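Local coordinates for uncharacterized protein (Clostridium leptum, PDB 4PW1) that is of unknown function, a DUF6836-family protein whose fold sets a nine-stranded antiparallel beta-sheet among alpha-helices, at residues 51-56 / 98-103. Residues are numbered along the deposited sequence; the frame is centred on the assembly and turned at random.
Sequences ANSVRI and VNMALD
The hydroxyl of S53, hydrogen-bonded to the carbonyl oxygen of F49 one turn earlier in the same helix, meets the methyl end of the selenomethionine M100, with OG 4.0 Å from M100 CE. With OG set beside the backbone N and anti to the carbonyl carbon (chi1 -64°), the hydroxyl can reach that carbonyl, and its polar end is satisfied within the helix. What S53 offers the strand is therefore mainly van der Waals surface: its CB also lies 4.0 Å from M100 CE and 4.2 Å from the selenium. M100 rises from the strand toward the helix; the extended chi2 carries SE out to S53, and the bend at chi3 (50°) turns CE against its CB and OG.

Beside this pair, V54 CG2 packs on V98 CG1 at 4.2 Å, methyl against methyl. V98 and M100, two residues apart on the strand, both direct their side chains at the helix, as alternation in a beta-strand requires; V54 receives V98 and S53 receives M100. Helix 44-58 thus covers one face of the nine-stranded antiparallel sheet at strand 95-103, which runs between strands 80-89 and 106-114. The contact is buried but light, 140 Å² in all, and neighbours add to the packing: V54 also touches L88 and W62, M100 touches L107 and F110, and S53 touches L184 of helix 173-190.

Along another side of the helix, R55 NH2 donates to N52 OD1 at 3.2 Å, approaching from above the amide plane, although the oxygen lies near the guanidinium plane. The same NH2 forms a salt bridge with D64, and R55 NH1 hydrogen-bonds to the carbonyl oxygen of W62, while A51 O sits over the centre of the R55 guanidinium, 3.8 Å above its plane.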
loop_
_atom_site.group_PDB
_atom_site.type_symbol
_atom_site.label_atom_id
_atom_site.label_comp_id
_atom_site.label_asym_id
_atom_site.label_seq_id
_atom_site.Cartn_x
_atom_site.Cartn_y
_atom_site.Cartn_z
ATOM N N ALA B 51 -6.076 -25.366 8.995
ATOM C CA ALA B 51 -7.403 -25.751 9.515
ATOM C C ALA B 51 -7.629 -25.293 10.956
ATOM O O ALA B 51 -8.673 -24.703 11.289
ATOM C CB ALA B 51 -7.605 -27.248 9.435
ATOM N N ASN B 52 -6.646 -25.543 11.817
ATOM C CA ASN B 52 -6.730 -25.084 13.191
ATOM C C ASN B 52 -6.660 -23.533 13.313
ATOM O O ASN B 52 -7.315 -22.922 14.155
ATOM C CB ASN B 52 -5.639 -25.751 13.981
ATOM C CG ASN B 52 -5.979 -27.203 14.277
ATOM O OD1 ASN B 52 -6.825 -27.472 15.098
ATOM N ND2 ASN B 52 -5.341 -28.107 13.608
ATOM N N SER B 53 -5.861 -22.907 12.477
ATOM C CA SER B 53 -5.817 -21.424 12.449
ATOM C C SER B 53 -7.178 -20.813 12.124
ATOM O O SER B 53 -7.628 -19.862 12.790
ATOM C CB SER B 53 -4.791 -20.955 11.443
ATOM O OG SER B 53 -3.481 -21.370 11.835
ATOM N N VAL B 54 -7.862 -21.377 11.133
ATOM C CA VAL B 54 -9.205 -20.939 10.776
ATOM C C VAL B 54 -10.135 -21.033 11.988
ATOM O O VAL B 54 -10.811 -20.041 12.339
ATOM C CB VAL B 54 -9.781 -21.736 9.589
ATOM C CG1 VAL B 54 -11.265 -21.427 9.368
ATOM C CG2 VAL B 54 -8.968 -21.483 8.313
ATOM N N ARG B 55 -10.164 -22.184 12.665
ATOM C CA ARG B 55 -11.051 -22.333 13.825
ATOM C C ARG B 55 -10.690 -21.449 15.030
ATOM O O ARG B 55 -11.572 -20.890 15.684
ATOM C CB ARG B 55 -11.129 -23.803 14.280
ATOM C CG ARG B 55 -11.878 -24.729 13.325
ATOM C CD ARG B 55 -12.074 -26.096 13.982
ATOM N NE ARG B 55 -10.806 -26.814 14.008
ATOM C CZ ARG B 55 -10.376 -27.615 13.038
ATOM N NH1 ARG B 55 -11.061 -27.798 11.916
ATOM N NH2 ARG B 55 -9.204 -28.190 13.148
ATOM N N ILE B 56 -9.411 -21.347 15.342
ATOM C CA ILE B 56 -8.983 -20.699 16.589
ATOM C C ILE B 56 -8.733 -19.194 16.402
ATOM O O ILE B 56 -9.140 -18.389 17.239
ATOM C CB ILE B 56 -7.749 -21.411 17.140
ATOM C CG1 ILE B 56 -8.135 -22.830 17.585
ATOM C CG2 ILE B 56 -7.148 -20.625 18.270
ATOM C CD1 ILE B 56 -6.950 -23.728 17.874
ATOM N N VAL B 98 -10.533 -16.359 3.550
ATOM C CA VAL B 98 -9.373 -16.588 4.364
ATOM C C VAL B 98 -8.113 -16.459 3.509
ATOM O O VAL B 98 -8.011 -17.081 2.443
ATOM C CB VAL B 98 -9.366 -17.982 4.952
ATOM C CG1 VAL B 98 -8.103 -18.231 5.777
ATOM C CG2 VAL B 98 -10.599 -18.198 5.782
ATOM N N ASN B 99 -7.158 -15.693 4.013
ATOM C CA ASN B 99 -5.841 -15.562 3.418
ATOM C C ASN B 99 -4.793 -15.913 4.460
ATOM O O ASN B 99 -4.905 -15.510 5.627
ATOM C CB ASN B 99 -5.622 -14.142 2.909
ATOM C CG ASN B 99 -6.334 -13.911 1.603
ATOM O OD1 ASN B 99 -5.816 -14.246 0.543
ATOM N ND2 ASN B 99 -7.579 -13.490 1.682
HETATM N N MSE B 100 -3.768 -16.656 4.044
HETATM C CA MSE B 100 -2.678 -16.986 4.924
HETATM C C MSE B 100 -1.406 -17.091 4.192
HETATM O O MSE B 100 -1.384 -17.330 3.004
HETATM C CB MSE B 100 -2.851 -18.376 5.609
HETATM C CG MSE B 100 -4.126 -18.437 6.373
HETATM SE SE MSE B 100 -4.281 -20.218 7.372
HETATM C CE MSE B 100 -2.689 -20.215 8.133
ATOM N N ALA B 101 -0.313 -16.921 4.917
ATOM C CA ALA B 101 1.003 -17.148 4.334
ATOM C C ALA B 101 1.979 -17.581 5.395
ATOM O O ALA B 101 1.923 -17.109 6.537
ATOM C CB ALA B 101 1.526 -15.915 3.657
ATOM N N LEU B 102 2.914 -18.412 4.963
ATOM C CA LEU B 102 4.048 -18.813 5.769
ATOM C C LEU B 102 5.337 -18.503 5.047
ATOM O O LEU B 102 5.434 -18.670 3.825
ATOM C CB LEU B 102 3.989 -20.326 6.058
ATOM C CG LEU B 102 2.856 -20.715 7.016
ATOM C CD1 LEU B 102 1.594 -21.023 6.247
ATOM C CD2 LEU B 102 3.293 -21.928 7.812
ATOM N N ASP B 103 6.316 -18.066 5.835
ATOM C CA ASP B 103 7.676 -17.850 5.389
ATOM C C ASP B 103 8.606 -18.700 6.275
ATOM O O ASP B 103 8.133 -19.458 7.104
ATOM C CB ASP B 103 7.980 -16.345 5.378
ATOM C CG ASP B 103 8.143 -15.708 6.775
ATOM O OD1 ASP B 103 8.125 -16.399 7.803
ATOM O OD2 ASP B 103 8.298 -14.457 6.835
#